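Local coordinates for acyl-CoA dehydrogenase (Bacillus anthracis, PDB 3OWA), which probably catalyses the FAD-dependent alpha,beta-dehydrogenation of acyl-CoA thioesters, at residues 547-551 with 563-567; 17-21 with 432-436. All blocks are in the same frame, centred on the assembly; numbering follows the deposited sequence.

Following the chain from its N terminus, residues 17-21, in the loop before helix 35-52, are the first to take part. Contact 2 joins them to 432-436 at the start of helix 433-444, closing a loop of 410 residues that includes the mixed beta-sheet and long helices such as 257-293, 305-336 and 358-383. Contact 1 opens only after contact 2 has closed: 547-551 turns back on 563-567 within a helical hairpin, with 11 residues between. The two loops are therefore in series, neither nested nor crossed. One ties the N-terminal arm to the helices beyond residue 411, the other folds the late helices together; their centres lie about 20 Å apart and their nearest atoms about 12 Å.

Contact 1 (547-551 with 563-567)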
loop_
_atom_site.group_PDB
_atom_site.type_symbol
_atom_site.label_atom_id
_atom_site.label_comp_id
_atom_site.label_asym_id
_atom_site.label_seq_id
_atom_site.Cartn_x
_atom_site.Cartn_y
_atom_site.Cartn_z
ATOM N N ALA A 547 -3.063 22.321 0.582
ATOM C CA ALA A 547 -3.586 23.690 0.542
ATOM C C ALA A 547 -3.491 24.280 -0.854
ATOM O O ALA A 547 -4.455 24.852 -1.337
ATOM C CB ALA A 547 -2.875 24.587 1.571
ATOM N N LYS A 548 -2.334 24.131 -1.497
ATOM C CA LYS A 548 -2.136 24.593 -2.875
ATOM C C LYS A 548 -3.178 24.035 -3.829
ATOM O O LYS A 548 -3.765 24.793 -4.598
ATOM C CB LYS A 548 -0.747 24.209 -3.415
ATOM C CG LYS A 548 0.381 25.078 -2.907
ATOM C CD LYS A 548 1.661 24.857 -3.726
ATOM C CE LYS A 548 2.893 25.397 -2.973
ATOM N NZ LYS A 548 4.075 25.607 -3.880
ATOM N N GLU A 549 -3.390 22.715 -3.789
ATOM C CA GLU A 549 -4.386 22.066 -4.650
ATOM C C GLU A 549 -5.785 22.624 -4.403
ATOM O O GLU A 549 -6.546 22.864 -5.343
ATOM C CB GLU A 549 -4.409 20.523 -4.477
ATOM C CG GLU A 549 -5.389 19.848 -5.463
ATOM C CD GLU A 549 -5.430 18.316 -5.363
ATOM O OE1 GLU A 549 -5.931 17.777 -4.359
ATOM O OE2 GLU A 549 -4.977 17.639 -6.309
ATOM N N THR A 550 -6.116 22.840 -3.135
ATOM C CA THR A 550 -7.419 23.412 -2.799
ATOM C C THR A 550 -7.558 24.877 -3.247
ATOM O O THR A 550 -8.609 25.257 -3.743
ATOM C CB THR A 550 -7.717 23.284 -1.328
ATOM O OG1 THR A 550 -7.599 21.905 -0.955
ATOM C CG2 THR A 550 -9.136 23.752 -1.045
ATOM N N LEU A 551 -6.511 25.687 -3.070
ATOM C CA LEU A 551 -6.554 27.109 -3.503
ATOM C C LEU A 551 -6.734 27.236 -5.017
ATOM O O LEU A 551 -7.532 28.032 -5.493
ATOM C CB LEU A 551 -5.311 27.897 -3.022
ATOM C CG LEU A 551 -5.210 28.186 -1.516
ATOM C CD1 LEU A 551 -3.864 28.833 -1.115
ATOM C CD2 LEU A 551 -6.366 29.059 -1.069
HETATM N N MSE A 563 -3.848 34.691 -2.599
HETATM C CA MSE A 563 -3.946 33.542 -1.694
HETATM C C MSE A 563 -2.674 32.683 -1.649
HETATM O O MSE A 563 -2.242 32.297 -0.567
HETATM C CB MSE A 563 -5.186 32.707 -2.024
HETATM C CG MSE A 563 -6.499 33.464 -1.806
HETATM SE SE MSE A 563 -6.615 34.334 -0.058
HETATM C CE MSE A 563 -8.281 35.347 -0.274
ATOM N N LEU A 564 -2.071 32.414 -2.810
ATOM C CA LEU A 564 -0.808 31.657 -2.880
ATOM C C LEU A 564 0.396 32.343 -2.218
ATOM O O LEU A 564 1.249 31.658 -1.647
ATOM C CB LEU A 564 -0.468 31.215 -4.315
ATOM C CG LEU A 564 -1.349 30.194 -5.071
ATOM C CD1 LEU A 564 -0.861 29.982 -6.498
ATOM C CD2 LEU A 564 -1.463 28.823 -4.357
ATOM N N SER A 565 0.482 33.680 -2.305
ATOM C CA SER A 565 1.500 34.445 -1.564
ATOM C C SER A 565 1.235 34.422 -0.058
ATOM O O SER A 565 2.172 34.388 0.737
ATOM C CB SER A 565 1.548 35.916 -2.018
ATOM O OG SER A 565 1.810 36.005 -3.405
ATOM N N SER A 566 -0.036 34.478 0.329
ATOM C CA SER A 566 -0.406 34.307 1.753
ATOM C C SER A 566 0.046 32.922 2.269
ATOM O O SER A 566 0.536 32.801 3.398
ATOM C CB SER A 566 -1.913 34.506 1.983
ATOM O OG SER A 566 -2.314 35.842 1.684
ATOM N N LEU A 567 -0.105 31.901 1.423
ATOM C CA LEU A 567 0.293 30.530 1.768
ATOM C C LEU A 567 1.814 30.419 1.870
ATOM O O LEU A 567 2.331 29.809 2.814
ATOM C CB LEU A 567 -0.273 29.512 0.765
ATOM C CG LEU A 567 0.124 28.028 0.923
ATOM C CD1 LEU A 567 -0.178 27.479 2.344
ATOM C CD2 LEU A 567 -0.536 27.165 -0.145
#
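Helices 526-554 and 557-571 run almost antiparallel here, at 168° with segment axes 10.6 Å apart at closest approach, and meet through apolar side chains. Leu-551 and Leu-567 bury the most surface. Leu-551 adopts the mt rotamer, which carries CD1 to 3.8 Å from CD2 of Leu-567 and 4.0 Å from CD2 of Leu-564, while its CD2 lies 4.0 Å from CB of Met-563. Leu-567 takes the other common leucine conformation, tp; its CD2 reaches across to CB of Ala-547 at 3.9 Å and to CG of Lys-548 at 3.6 Å. Leu-564, again mt, starts sideways from its helix, yet its end comes nearer and covers the flank of the interface. Lys-548 contributes only the aliphatic base of its extended chain, its ammonium pointing out to the surface. Met-563, a selenomethionine, directs CB inward, but its mmt conformation leads SE away from the opposite helix. The pair forms a helical hairpin in the C-terminal acyl-CoA dehydrogenase-like region. Helix 458-482 closes its inner side, with Ile-470 and Val-474 against Ala-547 and Leu-477 against Leu-551, while Glu-549, directed away from the hairpin partner, packs on Val-578 of the second subunit.

Contact 2 (17-21 with 432-436); sequences FLVDE and PLLQK
A loop-to-helix contact at the surface attaches the N-terminal arm to the start of helix 433-444. Residues 17-18 end a 3-10 segment; Val-19 (phi/psi -133/-16) then leads into the extended Asp-20 (-121/155). Across from them, Pro-432 (-79/56) precedes the helix, whose first turn has a weak bond from Lys-436 N to Leu-433 O, 3.3 Å. Val-19 and Lys-436 set the register, with CA atoms 7.1 Å apart. Val-19, chi1 150°, is the apolar centre: its CG2 lies 3.6 Å from CD2 of Leu-433, an mt rotamer, and its CG1 is 4.1 Å from CG of Pro-432 and 3.5 Å from CG of Lys-436. The arrangement is a long-range tertiary contact of the acyl-CoA dehydrogenase fold, in which the loop before helix 35-52 meets the N-terminal end of the helix that comes after helix 411-427 in the chain. Lys-436 points CB toward the loop and, with chi1 near -131° and chi2 near 74°, curls its chain over Val-19. Its NZ donates a hydrogen bond of 3.0 Å to the carbonyl O of Val-19 and forms a long salt bridge, 3.8 Å, with OD1 of Asp-20 (chi1 -69°). On the buried side Phe-17 packs against Tyr-504 and Phe-422, and Leu-433 also touches Phe-422; Lys-468 NZ hydrogen-bonds to Asp-20 O.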
loop_
_atom_site.group_PDB
_atom_site.type_symbol
_atom_site.label_atom_id
_atom_site.label_comp_id
_atom_site.label_asym_id
_atom_site.label_seq_id
_atom_site.Cartn_x
_atom_site.Cartn_y
_atom_site.Cartn_z
ATOM N N PHE A 17 -8.604 22.115 19.044
ATOM C CA PHE A 17 -7.188 22.110 18.667
ATOM C C PHE A 17 -6.932 22.920 17.384
ATOM O O PHE A 17 -5.836 23.408 17.169
ATOM C CB PHE A 17 -6.657 20.679 18.491
ATOM C CG PHE A 17 -7.258 19.936 17.317
ATOM C CD1 PHE A 17 -6.709 20.047 16.042
ATOM C CD2 PHE A 17 -8.380 19.119 17.491
ATOM C CE1 PHE A 17 -7.275 19.362 14.956
ATOM C CE2 PHE A 17 -8.939 18.424 16.413
ATOM C CZ PHE A 17 -8.386 18.557 15.144
ATOM N N LEU A 18 -7.942 23.053 16.539
ATOM C CA LEU A 18 -7.786 23.731 15.273
ATOM C C LEU A 18 -7.651 25.258 15.413
ATOM O O LEU A 18 -7.147 25.938 14.507
ATOM C CB LEU A 18 -8.970 23.404 14.363
ATOM C CG LEU A 18 -9.000 24.135 13.013
ATOM C CD1 LEU A 18 -7.712 23.912 12.222
ATOM C CD2 LEU A 18 -10.234 23.754 12.177
ATOM N N VAL A 19 -8.084 25.778 16.555
ATOM C CA VAL A 19 -8.348 27.210 16.727
ATOM C C VAL A 19 -7.728 27.781 18.015
ATOM O O VAL A 19 -7.588 28.996 18.163
ATOM C CB VAL A 19 -9.889 27.441 16.668
ATOM C CG1 VAL A 19 -10.317 28.605 17.481
ATOM C CG2 VAL A 19 -10.353 27.600 15.240
ATOM N N ASP A 20 -7.345 26.912 18.943
ATOM C CA ASP A 20 -6.825 27.350 20.234
ATOM C C ASP A 20 -5.428 26.812 20.432
ATOM O O ASP A 20 -5.061 25.780 19.865
ATOM C CB ASP A 20 -7.728 26.877 21.381
ATOM C CG ASP A 20 -9.083 27.588 21.400
ATOM O OD1 ASP A 20 -9.163 28.759 20.959
ATOM O OD2 ASP A 20 -10.076 26.983 21.870
ATOM N N GLU A 21 -4.655 27.506 21.251
ATOM C CA GLU A 21 -3.267 27.157 21.482
ATOM C C GLU A 21 -3.220 26.128 22.619
ATOM O O GLU A 21 -3.040 26.497 23.781
ATOM C CB GLU A 21 -2.483 28.435 21.840
ATOM C CG GLU A 21 -1.101 28.553 21.220
ATOM C CD GLU A 21 0.001 28.008 22.121
ATOM O OE1 GLU A 21 -0.121 26.856 22.608
ATOM O OE2 GLU A 21 0.999 28.733 22.340
ATOM N N PRO A 432 -15.693 28.928 17.822
ATOM C CA PRO A 432 -15.698 30.301 17.314
ATOM C C PRO A 432 -15.007 30.411 15.954
ATOM O O PRO A 432 -14.081 31.211 15.795
ATOM C CB PRO A 432 -14.908 31.061 18.384
ATOM C CG PRO A 432 -13.936 30.046 18.903
ATOM C CD PRO A 432 -14.646 28.720 18.845
ATOM N N LEU A 433 -15.477 29.629 14.981
ATOM C CA LEU A 433 -14.807 29.509 13.673
ATOM C C LEU A 433 -14.870 30.765 12.790
ATOM O O LEU A 433 -13.854 31.153 12.214
ATOM C CB LEU A 433 -15.286 28.267 12.890
ATOM C CG LEU A 433 -14.958 26.835 13.345
ATOM C CD1 LEU A 433 -15.189 25.880 12.179
ATOM C CD2 LEU A 433 -13.535 26.684 13.873
ATOM N N LEU A 434 -16.053 31.379 12.679
ATOM C CA LEU A 434 -16.211 32.634 11.926
ATOM C C LEU A 434 -15.352 33.737 12.534
ATOM O O LEU A 434 -14.576 34.388 11.828
ATOM C CB LEU A 434 -17.681 33.078 11.877
ATOM C CG LEU A 434 -18.593 32.508 10.785
ATOM C CD1 LEU A 434 -20.048 32.807 11.124
ATOM C CD2 LEU A 434 -18.240 33.051 9.401
ATOM N N GLN A 435 -15.498 33.910 13.852
ATOM C CA GLN A 435 -14.772 34.917 14.634
ATOM C C GLN A 435 -13.252 34.715 14.627
ATOM O O GLN A 435 -12.492 35.655 14.897
ATOM C CB GLN A 435 -15.289 34.944 16.075
ATOM C CG GLN A 435 -16.624 35.657 16.252
ATOM C CD GLN A 435 -16.833 36.150 17.672
ATOM O OE1 GLN A 435 -17.034 35.357 18.596
ATOM N NE2 GLN A 435 -16.782 37.470 17.855
ATOM N N LYS A 436 -12.824 33.490 14.319
ATOM C CA LYS A 436 -11.397 33.148 14.263
ATOM C C LYS A 436 -10.845 33.238 12.830
ATOM O O LYS A 436 -9.657 33.528 12.621
ATOM C CB LYS A 436 -11.155 31.756 14.872
ATOM C CG LYS A 436 -10.015 31.716 15.880
ATOM C CD LYS A 436 -10.402 32.378 17.195
ATOM C CE LYS A 436 -9.183 32.894 17.947
ATOM N NZ LYS A 436 -8.510 31.819 18.716
#